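Local structure of endo-1,4-beta-xylanase (Uncultured bacterium, 7AX7) at residues Glu3-Leu8 and Thr178-Ser183; Thr9-Pro14 and Ile149-Asp154; Thr33-Gly38 and Glu58-Ser63; Tyr64-Met69 and Pro101-Val106. The protein removes acetyl groups from acetylated xylan using cobalt, as the CE4 esterase domain of a multidomain xylanase. All coordinates share one frame; numbering follows the deposited sequence.

Contact 1: residues Glu3-Leu8 and Thr178-Ser183; sequences EKLIAL and TFVTVS
Thr178, Phe179 and Val180 dock in register beside Leu5, Ile6 and Ala7 as two neighbouring parallel strands of the sheet in the NodB-type (beta/alpha) barrel of CE4 enzymes. Three backbone bonds establish the pairing: Thr178 N to Lys4 O at 2.7 Å, Ile6 N to Thr178 O at 2.9 Å, and Val180 N to Ile6 O. Thr178 buries more area here than any other residue, yet stays partly exposed. With chi1 at -68°, its OG1 stands beside the backbone N, near Glu3 CG; it accepts from a water that also donates to Glu3 OE1 and donates to a second water that also accepts from Lys4 N. Leu5 and Thr178 side chains lie side by side. Val180 turns CG1 to Leu5 CD2, 4.0 Å away, and the two side chains meet at about a right angle against helix 182-189, whose Leu185 touches both. Past Val180 the strands part: Val180 O is 4.2 Å from Leu8 N, and a water accepts from Leu8 N and also lies within hydrogen-bonding distance of Val180 O. Phe179 faces the other way, toward helix 159-174, where Leu8 meets its ring obliquely and tightly: Leu8 CD1 stands 3.3 Å from Phe179 CE1.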
loop_
_atom_site.group_PDB
_atom_site.type_symbol
_atom_site.label_atom_id
_atom_site.label_comp_id
_atom_site.label_asym_id
_atom_site.label_seq_id
_atom_site.Cartn_x
_atom_site.Cartn_y
_atom_site.Cartn_z
ATOM N N GLU A 3 -13.147 7.714 16.797
ATOM C CA GLU A 3 -12.658 6.691 15.875
ATOM C C GLU A 3 -11.133 6.683 15.842
ATOM O O GLU A 3 -10.492 7.736 15.854
ATOM C CB GLU A 3 -13.206 6.937 14.463
ATOM C CG GLU A 3 -14.197 5.882 13.949
ATOM C CD GLU A 3 -14.698 6.156 12.521
ATOM O OE1 GLU A 3 -15.636 5.461 12.070
ATOM O OE2 GLU A 3 -14.160 7.062 11.849
ATOM N N LYS A 4 -10.557 5.483 15.814
ATOM C CA LYS A 4 -9.113 5.280 15.736
ATOM C C LYS A 4 -8.822 4.559 14.428
ATOM O O LYS A 4 -9.257 3.419 14.243
ATOM C CB LYS A 4 -8.597 4.460 16.923
ATOM C CG LYS A 4 -8.861 5.079 18.271
ATOM C CD LYS A 4 -8.535 4.121 19.408
ATOM C CE LYS A 4 -8.771 4.788 20.770
ATOM N NZ LYS A 4 -10.188 5.279 20.964
ATOM N N LEU A 5 -8.110 5.225 13.521
ATOM C CA LEU A 5 -7.991 4.767 12.145
ATOM C C LEU A 5 -6.648 4.094 11.904
ATOM O O LEU A 5 -5.609 4.576 12.368
ATOM C CB LEU A 5 -8.164 5.932 11.166
ATOM C CG LEU A 5 -9.459 6.738 11.289
ATOM C CD1 LEU A 5 -9.546 7.765 10.157
ATOM C CD2 LEU A 5 -10.691 5.815 11.302
ATOM N N ILE A 6 -6.677 2.979 11.168
ATOM C CA ILE A 6 -5.471 2.288 10.718
ATOM C C ILE A 6 -5.593 2.028 9.223
ATOM O O ILE A 6 -6.663 1.645 8.730
ATOM C CB ILE A 6 -5.227 0.963 11.470
ATOM C CG1 ILE A 6 -4.897 1.227 12.932
ATOM C CG2 ILE A 6 -4.030 0.245 10.881
ATOM C CD1 ILE A 6 -3.459 1.666 13.141
ATOM N N ALA A 7 -4.499 2.227 8.504
ATOM C CA ALA A 7 -4.465 2.017 7.059
ATOM C C ALA A 7 -3.495 0.872 6.798
ATOM O O ALA A 7 -2.275 1.085 6.770
ATOM C CB ALA A 7 -4.058 3.292 6.323
ATOM N N LEU A 8 -4.042 -0.340 6.647
ATOM C CA LEU A 8 -3.248 -1.483 6.219
ATOM C C LEU A 8 -2.945 -1.357 4.733
ATOM O O LEU A 8 -3.848 -1.098 3.934
ATOM C CB LEU A 8 -3.995 -2.789 6.494
ATOM C CG LEU A 8 -4.035 -3.351 7.915
ATOM C CD1 LEU A 8 -4.858 -4.642 7.940
ATOM C CD2 LEU A 8 -2.634 -3.607 8.445
ATOM N N THR A 178 -10.271 1.024 13.503
ATOM C CA THR A 178 -11.131 0.916 12.338
ATOM C C THR A 178 -10.240 0.966 11.107
ATOM O O THR A 178 -9.371 1.837 11.012
ATOM C CB THR A 178 -12.156 2.053 12.309
ATOM O OG1 THR A 178 -13.084 1.888 13.395
ATOM C CG2 THR A 178 -12.907 2.062 10.979
ATOM N N PHE A 179 -10.436 0.037 10.179
ATOM C CA PHE A 179 -9.573 -0.053 9.009
ATOM C C PHE A 179 -10.099 0.836 7.891
ATOM O O PHE A 179 -11.300 0.854 7.608
ATOM C CB PHE A 179 -9.459 -1.499 8.528
ATOM C CG PHE A 179 -8.704 -2.379 9.471
ATOM C CD1 PHE A 179 -7.324 -2.442 9.421
ATOM C CD2 PHE A 179 -9.373 -3.131 10.425
ATOM C CE1 PHE A 179 -6.622 -3.248 10.306
ATOM C CE2 PHE A 179 -8.679 -3.934 11.307
ATOM C CZ PHE A 179 -7.308 -3.998 11.249
ATOM N N VAL A 180 -9.187 1.584 7.264
ATOM C CA VAL A 180 -9.530 2.505 6.190
ATOM C C VAL A 180 -8.487 2.394 5.086
ATOM O O VAL A 180 -7.357 1.954 5.310
ATOM C CB VAL A 180 -9.622 3.963 6.690
ATOM C CG1 VAL A 180 -10.765 4.116 7.715
ATOM C CG2 VAL A 180 -8.292 4.414 7.295
ATOM N N THR A 181 -8.885 2.797 3.877
ATOM C CA THR A 181 -7.912 3.010 2.817
ATOM C C THR A 181 -7.125 4.287 3.105
ATOM O O THR A 181 -7.488 5.086 3.971
ATOM C CB THR A 181 -8.593 3.118 1.449
ATOM O OG1 THR A 181 -9.361 4.334 1.387
ATOM C CG2 THR A 181 -9.520 1.916 1.190
ATOM N N VAL A 182 -6.030 4.476 2.365
ATOM C CA VAL A 182 -5.235 5.693 2.525
ATOM C C VAL A 182 -6.061 6.925 2.155
ATOM O O VAL A 182 -6.055 7.932 2.879
ATOM C CB VAL A 182 -3.933 5.589 1.711
ATOM C CG1 VAL A 182 -3.103 6.867 1.844
ATOM C CG2 VAL A 182 -3.113 4.384 2.185
ATOM N N SER A 183 -6.816 6.860 1.050
ATOM C CA SER A 183 -7.727 7.956 0.720
ATOM C C SER A 183 -8.710 8.207 1.857
ATOM O O SER A 183 -8.908 9.350 2.281
ATOM C CB SER A 183 -8.487 7.661 -0.582
ATOM O OG SER A 183 -7.704 7.941 -1.729
HETATM O O HOH W 1 -15.494 2.520 13.069
HETATM O O HOH W 2 -12.100 3.005 15.669
HETATM O O HOH W 3 -5.276 1.108 3.654
HETATM O O HOH W 4 -6.975 -0.704 6.060
#

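Contact 2: residues Thr9-Pro14 and Ile149-Asp154. With CO (cobalt (II) ion), chain B.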
loop_
_atom_site.group_PDB
_atom_site.type_symbol
_atom_site.label_atom_id
_atom_site.label_comp_id
_atom_site.label_asym_id
_atom_site.label_seq_id
_atom_site.Cartn_x
_atom_site.Cartn_y
_atom_site.Cartn_z
ATOM N N THR A 9 -1.677 -1.533 4.355
ATOM C CA THR A 9 -1.274 -1.310 2.971
ATOM C C THR A 9 -0.313 -2.409 2.530
ATOM O O THR A 9 0.454 -2.951 3.331
ATOM C CB THR A 9 -0.624 0.084 2.761
ATOM O OG1 THR A 9 0.661 0.130 3.395
ATOM C CG2 THR A 9 -1.501 1.185 3.338
ATOM N N PHE A 10 -0.354 -2.717 1.235
ATOM C CA PHE A 10 0.378 -3.844 0.674
ATOM C C PHE A 10 1.144 -3.402 -0.565
ATOM O O PHE A 10 0.557 -2.814 -1.484
ATOM C CB PHE A 10 -0.581 -4.993 0.329
ATOM C CG PHE A 10 -1.247 -5.612 1.526
ATOM C CD1 PHE A 10 -0.651 -6.676 2.197
ATOM C CD2 PHE A 10 -2.474 -5.139 1.978
ATOM C CE1 PHE A 10 -1.259 -7.261 3.294
ATOM C CE2 PHE A 10 -3.098 -5.721 3.085
ATOM C CZ PHE A 10 -2.488 -6.783 3.744
ATOM N N ASP A 11 2.442 -3.707 -0.594
ATOM C CA ASP A 11 3.347 -3.404 -1.699
ATOM C C ASP A 11 3.650 -4.639 -2.545
ATOM O O ASP A 11 3.761 -5.755 -2.023
ATOM C CB ASP A 11 4.688 -2.867 -1.183
ATOM C CG ASP A 11 4.655 -1.400 -0.837
ATOM O OD1 ASP A 11 3.593 -0.753 -1.010
ATOM O OD2 ASP A 11 5.718 -0.894 -0.399
ATOM N N ASP A 12 3.806 -4.413 -3.860
ATOM C CA ASP A 12 4.521 -5.282 -4.798
ATOM C C ASP A 12 3.613 -6.199 -5.622
ATOM O O ASP A 12 4.109 -6.954 -6.466
ATOM C CB ASP A 12 5.569 -6.130 -4.068
ATOM C CG ASP A 12 6.727 -5.300 -3.507
ATOM O OD1 ASP A 12 6.744 -4.058 -3.669
ATOM O OD2 ASP A 12 7.629 -5.895 -2.891
ATOM N N GLY A 13 2.296 -6.143 -5.422
ATOM C CA GLY A 13 1.395 -6.931 -6.235
ATOM C C GLY A 13 0.983 -6.238 -7.527
ATOM O O GLY A 13 1.603 -5.258 -7.960
ATOM N N PRO A 14 -0.072 -6.751 -8.187
ATOM C CA PRO A 14 -0.790 -7.948 -7.745
ATOM C C PRO A 14 0.012 -9.212 -8.007
ATOM O O PRO A 14 0.829 -9.250 -8.928
ATOM C CB PRO A 14 -2.075 -7.944 -8.596
ATOM C CG PRO A 14 -2.036 -6.645 -9.420
ATOM C CD PRO A 14 -0.585 -6.256 -9.473
ATOM N N ILE A 149 -0.234 4.484 9.051
ATOM C CA ILE A 149 -0.176 3.651 7.858
ATOM C C ILE A 149 0.815 2.532 8.134
ATOM O O ILE A 149 1.914 2.785 8.638
ATOM C CB ILE A 149 0.249 4.474 6.626
ATOM C CG1 ILE A 149 -0.765 5.591 6.345
ATOM C CG2 ILE A 149 0.455 3.576 5.398
ATOM C CD1 ILE A 149 -0.220 6.719 5.443
ATOM N N ILE A 150 0.436 1.299 7.809
ATOM C CA ILE A 150 1.269 0.128 8.062
ATOM C C ILE A 150 1.597 -0.537 6.728
ATOM O O ILE A 150 0.704 -0.771 5.903
ATOM C CB ILE A 150 0.590 -0.851 9.037
ATOM C CG1 ILE A 150 0.412 -0.178 10.407
ATOM C CG2 ILE A 150 1.416 -2.136 9.190
ATOM C CD1 ILE A 150 -0.417 -0.988 11.389
ATOM N N LEU A 151 2.880 -0.820 6.518
ATOM C CA LEU A 151 3.391 -1.315 5.246
ATOM C C LEU A 151 3.628 -2.818 5.341
ATOM O O LEU A 151 4.449 -3.272 6.150
ATOM C CB LEU A 151 4.679 -0.581 4.867
ATOM C CG LEU A 151 5.266 -0.800 3.468
ATOM C CD1 LEU A 151 6.184 0.352 3.094
ATOM C CD2 LEU A 151 6.004 -2.132 3.366
ATOM N N LEU A 152 2.903 -3.582 4.521
ATOM C CA LEU A 152 3.092 -5.017 4.335
ATOM C C LEU A 152 3.391 -5.278 2.854
ATOM O O LEU A 152 3.360 -4.359 2.036
ATOM C CB LEU A 152 1.856 -5.786 4.814
ATOM C CG LEU A 152 1.397 -5.554 6.267
ATOM C CD1 LEU A 152 0.487 -4.333 6.374
ATOM C CD2 LEU A 152 0.679 -6.769 6.818
ATOM N N HIS A 153 3.703 -6.535 2.505
ATOM C CA HIS A 153 3.995 -6.911 1.122
ATOM C C HIS A 153 3.117 -8.067 0.671
ATOM O O HIS A 153 2.926 -9.038 1.414
ATOM C CB HIS A 153 5.461 -7.341 0.924
ATOM C CG HIS A 153 6.460 -6.283 1.261
ATOM N ND1 HIS A 153 6.726 -5.893 2.556
ATOM C CD2 HIS A 153 7.267 -5.535 0.468
ATOM C CE1 HIS A 153 7.660 -4.956 2.547
ATOM N NE2 HIS A 153 8.001 -4.719 1.292
ATOM N N ASP A 154 2.624 -7.990 -0.569
ATOM C CA ASP A 154 1.936 -9.116 -1.187
ATOM C C ASP A 154 2.597 -9.507 -2.506
ATOM O O ASP A 154 1.923 -9.814 -3.495
ATOM C CB ASP A 154 0.442 -8.831 -1.363
ATOM C CG ASP A 154 0.154 -7.685 -2.336
ATOM O OD1 ASP A 154 0.979 -6.758 -2.458
ATOM O OD2 ASP A 154 -0.915 -7.723 -2.975
HETATM CO CO CO B . 8.290 -2.704 -3.064
HETATM O O HOH W 5 0.395 -4.618 -3.851
#
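From Thr9-Leu151 through Phe10-Leu152 to Asp11-His153, the two strands run parallel in register, their short axes 4.3 Å apart at closest and twisted by 40°. Both belong to the parallel sheet that makes the barrel wall of the NodB-homology fold. Residues 9-12 form the TFDD motif of CE4 enzymes, and the Leu-Leu-His sequence opposite matches another motif of the family. Leu152 is bonded through both its N and its O, to Thr9 O and Asp11 N, and Asp154 N closes the pairing on Asp11 O at 2.9 Å.

Ile150 O is gripped twice by one residue. Thr9 N makes a bent bond to it, and Thr9 OG1 donates from above the carbonyl plane at 2.7 Å; chi1 of 70° sets OG1 between N and the carbonyl carbon, directed to that oxygen. Thr9 OG1 also bonds Arg100, which forms a salt bridge with Asp11 OD1, while Asp11 OD2 lies 3.7 Å from Leu151 CD1. On the opposite face Phe10 CD1 packs beside Leu152 CB at 3.7 Å. Asp154 OD1 sits 3.0 Å from Asp11 O, two acceptors held close; a water that accepts from Gly13 N lies close to Asp154 OD1, and Asp154 OD2 is bonded to Thr18.

Asp12 and His153 extend side by side, carboxylate and ring 67° apart. His153 ND1 is held by Asp126, and its CD2 edge meets Asp12 OD2 in the ring plane at 3.4 Å. The other carboxylate oxygen, Asp12 OD1, binds the cobalt ion at 2.1 Å.

Contact 3: residues Thr33-Gly38 and Glu58-Ser63; sequences TFFLIG and ELASHS. With CO (cobalt (II) ion), chain B.
Thr33 sets its CG2 alongside the CB and CG of Glu58, both side chains pointing the same way. Their polar ends have other partners: Thr33 OG1 takes Val182 N, and Glu58 OE2 bonds Ser183. Phe34 is bonded through both backbone atoms, its N to Glu58 O at 2.8 Å with a nearly straight N-H...O angle of 171°, and its O to Ala60 N. Phe35 projects on the Thr33 side and receives Ala60 CB over one ring face, a CH-pi contact 3.6 Å from the centroid, offset toward the rim; Ser61 O lies at the ring edge, 3.4 Å from CD2. Arg100 adds a cation-pi contact to this ring. The two parallel strands are the ends of a beta-alpha-beta unit whose connecting helix, 46-54, packs on the opposite face, against Phe34, Leu36 and Leu59. Leu36 N bonds Ala60 O, and Leu36 O takes His62 N from above its carbonyl plane at 2.7 Å. Ile37 CG1 runs beside the His62 ring, 4.1 Å from CD2. With CG anti to the backbone N (chi1 -158°), that imidazole carries NE2 to the cobalt ion at 2.2 Å, while Arg100 O holds ND1. Gly38 N ends the pairing, reaching Ser63 O on an in-plane lone pair at 2.8 Å.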
loop_
_atom_site.group_PDB
_atom_site.type_symbol
_atom_site.label_atom_id
_atom_site.label_comp_id
_atom_site.label_asym_id
_atom_site.label_seq_id
_atom_site.Cartn_x
_atom_site.Cartn_y
_atom_site.Cartn_z
ATOM N N THR A 33 -5.167 -0.892 1.117
ATOM C CA THR A 33 -4.629 -0.171 -0.030
ATOM C C THR A 33 -3.478 -0.975 -0.614
ATOM O O THR A 33 -2.594 -1.421 0.124
ATOM C CB THR A 33 -4.144 1.232 0.380
ATOM O OG1 THR A 33 -5.198 1.913 1.067
ATOM C CG2 THR A 33 -3.706 2.064 -0.837
ATOM N N PHE A 34 -3.487 -1.161 -1.932
ATOM C CA PHE A 34 -2.474 -1.947 -2.633
ATOM C C PHE A 34 -1.702 -1.027 -3.565
ATOM O O PHE A 34 -2.258 -0.514 -4.546
ATOM C CB PHE A 34 -3.113 -3.101 -3.408
ATOM C CG PHE A 34 -3.756 -4.128 -2.524
ATOM C CD1 PHE A 34 -5.073 -3.976 -2.093
ATOM C CD2 PHE A 34 -3.039 -5.238 -2.105
ATOM C CE1 PHE A 34 -5.662 -4.925 -1.261
ATOM C CE2 PHE A 34 -3.617 -6.193 -1.282
ATOM C CZ PHE A 34 -4.930 -6.036 -0.851
ATOM N N PHE A 35 -0.422 -0.835 -3.253
ATOM C CA PHE A 35 0.493 -0.077 -4.094
ATOM C C PHE A 35 1.067 -1.036 -5.129
ATOM O O PHE A 35 1.886 -1.909 -4.805
ATOM C CB PHE A 35 1.578 0.575 -3.238
ATOM C CG PHE A 35 1.065 1.687 -2.360
ATOM C CD1 PHE A 35 0.397 1.405 -1.180
ATOM C CD2 PHE A 35 1.251 3.018 -2.721
ATOM C CE1 PHE A 35 -0.088 2.435 -0.362
ATOM C CE2 PHE A 35 0.771 4.060 -1.912
ATOM C CZ PHE A 35 0.094 3.763 -0.731
ATOM N N LEU A 36 0.623 -0.886 -6.369
ATOM C CA LEU A 36 0.901 -1.875 -7.390
ATOM C C LEU A 36 2.143 -1.505 -8.185
ATOM O O LEU A 36 2.433 -0.328 -8.427
ATOM C CB LEU A 36 -0.286 -2.028 -8.344
ATOM C CG LEU A 36 -1.685 -2.255 -7.752
ATOM C CD1 LEU A 36 -2.703 -2.356 -8.884
ATOM C CD2 LEU A 36 -1.725 -3.495 -6.885
ATOM N N ILE A 37 2.866 -2.539 -8.597
ATOM C CA ILE A 37 3.939 -2.414 -9.572
ATOM C C ILE A 37 3.312 -2.455 -10.961
ATOM O O ILE A 37 2.601 -3.405 -11.302
ATOM C CB ILE A 37 4.973 -3.536 -9.387
ATOM C CG1 ILE A 37 5.583 -3.448 -7.981
ATOM C CG2 ILE A 37 6.041 -3.475 -10.485
ATOM C CD1 ILE A 37 6.551 -4.571 -7.639
ATOM N N GLY A 38 3.570 -1.417 -11.762
ATOM C CA GLY A 38 2.889 -1.290 -13.044
ATOM C C GLY A 38 3.080 -2.483 -13.965
ATOM O O GLY A 38 2.143 -2.898 -14.656
ATOM N N GLU A 58 -8.308 0.182 -2.196
ATOM C CA GLU A 58 -7.744 1.260 -2.993
ATOM C C GLU A 58 -6.508 0.783 -3.739
ATOM O O GLU A 58 -5.666 0.074 -3.181
ATOM C CB GLU A 58 -7.374 2.449 -2.107
ATOM C CG GLU A 58 -6.726 3.589 -2.888
ATOM C CD GLU A 58 -6.662 4.884 -2.099
ATOM O OE1 GLU A 58 -6.753 4.833 -0.853
ATOM O OE2 GLU A 58 -6.527 5.961 -2.731
ATOM N N LEU A 59 -6.393 1.189 -4.999
ATOM C CA LEU A 59 -5.212 0.892 -5.797
ATOM C C LEU A 59 -4.343 2.149 -5.919
ATOM O O LEU A 59 -4.844 3.237 -6.237
ATOM C CB LEU A 59 -5.611 0.355 -7.175
ATOM C CG LEU A 59 -6.551 -0.864 -7.210
ATOM C CD1 LEU A 59 -6.781 -1.337 -8.645
ATOM C CD2 LEU A 59 -6.020 -2.012 -6.352
ATOM N N ALA A 60 -3.044 1.993 -5.664
ATOM C CA ALA A 60 -2.077 3.088 -5.651
ATOM C C ALA A 60 -0.825 2.664 -6.429
ATOM O O ALA A 60 -0.702 1.526 -6.885
ATOM C CB ALA A 60 -1.726 3.494 -4.206
ATOM N N SER A 61 0.116 3.586 -6.575
ATOM C CA SER A 61 1.264 3.409 -7.459
ATOM C C SER A 61 2.504 2.996 -6.672
ATOM O O SER A 61 2.832 3.610 -5.650
ATOM C CB SER A 61 1.543 4.702 -8.222
ATOM O OG SER A 61 2.711 4.570 -9.016
ATOM N N HIS A 62 3.191 1.956 -7.148
ATOM C CA HIS A 62 4.497 1.566 -6.623
ATOM C C HIS A 62 5.570 1.611 -7.723
ATOM O O HIS A 62 6.558 0.873 -7.672
ATOM C CB HIS A 62 4.408 0.177 -5.983
ATOM C CG HIS A 62 5.482 -0.111 -4.976
ATOM N ND1 HIS A 62 6.098 0.873 -4.233
ATOM C CD2 HIS A 62 6.030 -1.283 -4.571
ATOM C CE1 HIS A 62 6.985 0.323 -3.421
ATOM N NE2 HIS A 62 6.962 -0.985 -3.606
ATOM N N SER A 63 5.369 2.472 -8.728
ATOM C CA SER A 63 6.203 2.608 -9.929
ATOM C C SER A 63 5.880 1.530 -10.963
ATOM O O SER A 63 5.034 0.664 -10.716
ATOM C CB SER A 63 7.702 2.587 -9.584
ATOM O OG SER A 63 8.214 1.263 -9.511
HETATM CO CO CO B . 8.290 -2.704 -3.064
#

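Contact 4: residues Tyr64-Met69 and Pro101-Val106; sequences YTHQDM and PPYIAV. With CO (cobalt (II) ion), chain B; ACT (acetate ion), chain C.
His66 is packed from two directions by Pro102 and Tyr103. Pro102 CB sits over one face of the imidazole, 4.0 Å from its centroid and 14° off the normal, while the ring's edge turns toward the face of Tyr103 in an offset edge-to-face pair with planes at 63°. Its CG anti to the backbone N (chi1 -162°), the His66 side chain slides past Pro102 and brings NE2 to the cobalt ion at 2.2 Å. Met69 SD lies 3.7 Å from Pro102 CD, on the buried side that reaches helices 74-92 and 108-113; there a water accepts from Met69 N and donates to Pro102 O and Ala105 O. The outer side is looser. His66 ND1 donates only a weak bond to Tyr103 OH, 3.3 Å long, and a water joins that hydroxyl to His66 O. Asp68 OD1 meets just the methyl of Ala105 and finds its polar partner in Thr70. An acetate ion, probably from the crystallisation liquor, chelates the cobalt through both oxygens, and Tyr103 N donates to its OXT at 2.7 Å. His66 ends the His-Ser-x-x-His motif begun at His62, Pro101-Tyr103 complete the Arg-Pro-Pro-Tyr motif of CE4 deacetylases, and this backbone N-H beside the metal is consistent with their oxyanion hole.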
loop_
_atom_site.group_PDB
_atom_site.type_symbol
_atom_site.label_atom_id
_atom_site.label_comp_id
_atom_site.label_asym_id
_atom_site.label_seq_id
_atom_site.Cartn_x
_atom_site.Cartn_y
_atom_site.Cartn_z
ATOM N N TYR A 64 6.531 1.585 -12.135
ATOM C CA TYR A 64 6.270 0.601 -13.184
ATOM C C TYR A 64 7.219 -0.603 -13.131
ATOM O O TYR A 64 6.764 -1.744 -13.260
ATOM C CB TYR A 64 6.338 1.255 -14.574
ATOM C CG TYR A 64 5.675 0.382 -15.616
ATOM C CD1 TYR A 64 4.298 0.414 -15.792
ATOM C CD2 TYR A 64 6.411 -0.514 -16.378
ATOM C CE1 TYR A 64 3.673 -0.397 -16.711
ATOM C CE2 TYR A 64 5.795 -1.336 -17.307
ATOM C CZ TYR A 64 4.421 -1.272 -17.465
ATOM O OH TYR A 64 3.782 -2.079 -18.385
ATOM N N THR A 65 8.527 -0.386 -12.937
ATOM C CA THR A 65 9.513 -1.465 -12.948
ATOM C C THR A 65 10.072 -1.787 -11.567
ATOM O O THR A 65 10.880 -2.713 -11.444
ATOM C CB THR A 65 10.688 -1.135 -13.888
ATOM O OG1 THR A 65 11.356 0.043 -13.424
ATOM C CG2 THR A 65 10.217 -0.926 -15.312
ATOM N N HIS A 66 9.684 -1.043 -10.536
ATOM C CA HIS A 66 10.137 -1.297 -9.170
ATOM C C HIS A 66 11.666 -1.303 -9.077
ATOM O O HIS A 66 12.277 -2.214 -8.515
ATOM C CB HIS A 66 9.549 -2.608 -8.632
ATOM C CG HIS A 66 9.604 -2.718 -7.140
ATOM N ND1 HIS A 66 10.657 -3.307 -6.472
ATOM C CD2 HIS A 66 8.750 -2.281 -6.185
ATOM C CE1 HIS A 66 10.439 -3.245 -5.171
ATOM N NE2 HIS A 66 9.291 -2.624 -4.971
ATOM N N GLN A 67 12.290 -0.281 -9.639
ATOM C CA GLN A 67 13.720 -0.084 -9.454
ATOM C C GLN A 67 13.950 1.050 -8.462
ATOM O O GLN A 67 13.029 1.785 -8.103
ATOM C CB GLN A 67 14.415 0.208 -10.786
ATOM C CG GLN A 67 14.329 -0.950 -11.779
ATOM C CD GLN A 67 14.926 -0.599 -13.136
ATOM O OE1 GLN A 67 16.028 -1.036 -13.468
ATOM N NE2 GLN A 67 14.203 0.203 -13.920
ATOM N N ASP A 68 15.198 1.167 -8.002
ATOM C CA ASP A 68 15.599 2.277 -7.147
ATOM C C ASP A 68 15.551 3.560 -7.968
ATOM O O ASP A 68 16.402 3.787 -8.835
ATOM C CB ASP A 68 16.994 2.036 -6.579
ATOM C CG ASP A 68 17.419 3.109 -5.588
ATOM O OD1 ASP A 68 16.899 4.236 -5.655
ATOM O OD2 ASP A 68 18.280 2.827 -4.738
ATOM N N MET A 69 14.551 4.391 -7.711
ATOM C CA MET A 69 14.320 5.552 -8.563
ATOM C C MET A 69 15.219 6.735 -8.212
ATOM O O MET A 69 15.167 7.758 -8.906
ATOM C CB MET A 69 12.833 5.938 -8.506
ATOM C CG MET A 69 11.904 4.775 -8.921
ATOM S SD MET A 69 10.120 5.067 -8.796
ATOM C CE MET A 69 9.847 6.339 -10.030
ATOM N N PRO A 101 7.414 4.952 -2.781
ATOM C CA PRO A 101 8.672 4.736 -3.507
ATOM C C PRO A 101 9.228 3.340 -3.271
ATOM O O PRO A 101 9.272 2.861 -2.128
ATOM C CB PRO A 101 9.600 5.813 -2.924
ATOM C CG PRO A 101 9.031 6.144 -1.592
ATOM C CD PRO A 101 7.534 6.005 -1.758
ATOM N N PRO A 102 9.669 2.657 -4.331
ATOM C CA PRO A 102 10.324 1.354 -4.147
ATOM C C PRO A 102 11.518 1.475 -3.212
ATOM O O PRO A 102 12.320 2.406 -3.319
ATOM C CB PRO A 102 10.763 0.973 -5.567
ATOM C CG PRO A 102 9.830 1.754 -6.477
ATOM C CD PRO A 102 9.584 3.047 -5.749
ATOM N N TYR A 103 11.627 0.521 -2.288
ATOM C CA TYR A 103 12.683 0.473 -1.279
ATOM C C TYR A 103 12.662 1.678 -0.350
ATOM O O TYR A 103 13.606 1.875 0.419
ATOM C CB TYR A 103 14.067 0.333 -1.933
ATOM C CG TYR A 103 14.052 -0.751 -2.987
ATOM C CD1 TYR A 103 14.028 -2.094 -2.625
ATOM C CD2 TYR A 103 14.000 -0.434 -4.339
ATOM C CE1 TYR A 103 13.979 -3.091 -3.583
ATOM C CE2 TYR A 103 13.962 -1.428 -5.310
ATOM C CZ TYR A 103 13.946 -2.753 -4.922
ATOM O OH TYR A 103 13.903 -3.743 -5.876
ATOM N N ILE A 104 11.601 2.482 -0.394
ATOM C CA ILE A 104 11.568 3.757 0.307
ATOM C C ILE A 104 12.867 4.496 -0.001
ATOM O O ILE A 104 13.481 5.098 0.886
ATOM C CB ILE A 104 11.372 3.565 1.822
ATOM C CG1 ILE A 104 10.299 2.510 2.103
ATOM C CG2 ILE A 104 10.996 4.891 2.479
ATOM C CD1 ILE A 104 8.890 2.930 1.699
ATOM N N ALA A 105 13.314 4.421 -1.249
ATOM C CA ALA A 105 14.465 5.186 -1.717
ATOM C C ALA A 105 13.940 6.421 -2.441
ATOM O O ALA A 105 13.310 6.308 -3.499
ATOM C CB ALA A 105 15.355 4.342 -2.629
ATOM N N VAL A 106 14.201 7.599 -1.870
ATOM C CA VAL A 106 13.694 8.859 -2.401
ATOM C C VAL A 106 14.807 9.898 -2.366
ATOM O O VAL A 106 15.582 9.956 -1.404
ATOM C CB VAL A 106 12.475 9.362 -1.601
ATOM C CG1 VAL A 106 11.474 8.237 -1.394
ATOM C CG2 VAL A 106 12.928 9.908 -0.276
HETATM CO CO CO B . 8.290 -2.704 -3.064
HETATM C C ACT C . 8.974 -1.525 -0.911
HETATM O O ACT C . 7.908 -2.201 -0.895
HETATM O OXT ACT C . 9.806 -1.392 -1.847
HETATM C CH3 ACT C . 9.278 -0.743 0.410
HETATM O O HOH W 6 15.280 -3.434 -8.349
HETATM O O HOH W 7 12.735 4.382 -5.309
#

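How the contacts relate
Contacts 1, 2 and 3 lie in one parallel sheet. Strand 4-11 serves contact 1 with its first half and contact 2 with its second, and strand 33-36 of contact 3 pairs with it through Phe10 N to Thr33 O. Contact 2 is central: its centre is about 8 Å from that of contact 3 and about 14 Å from those of contacts 1 and 4. Along the chain, contact 1 encloses contact 2, which encloses contacts 3 and 4 in succession. Contacts 1 and 4, about 24 Å between centres, lie on opposite sides of the chain's centre. Asp12, His62 and His66, one each from contacts 2, 3 and 4, converge on the cobalt ion, so the segments following strands 4-11 and 58-61 supply the three ligands.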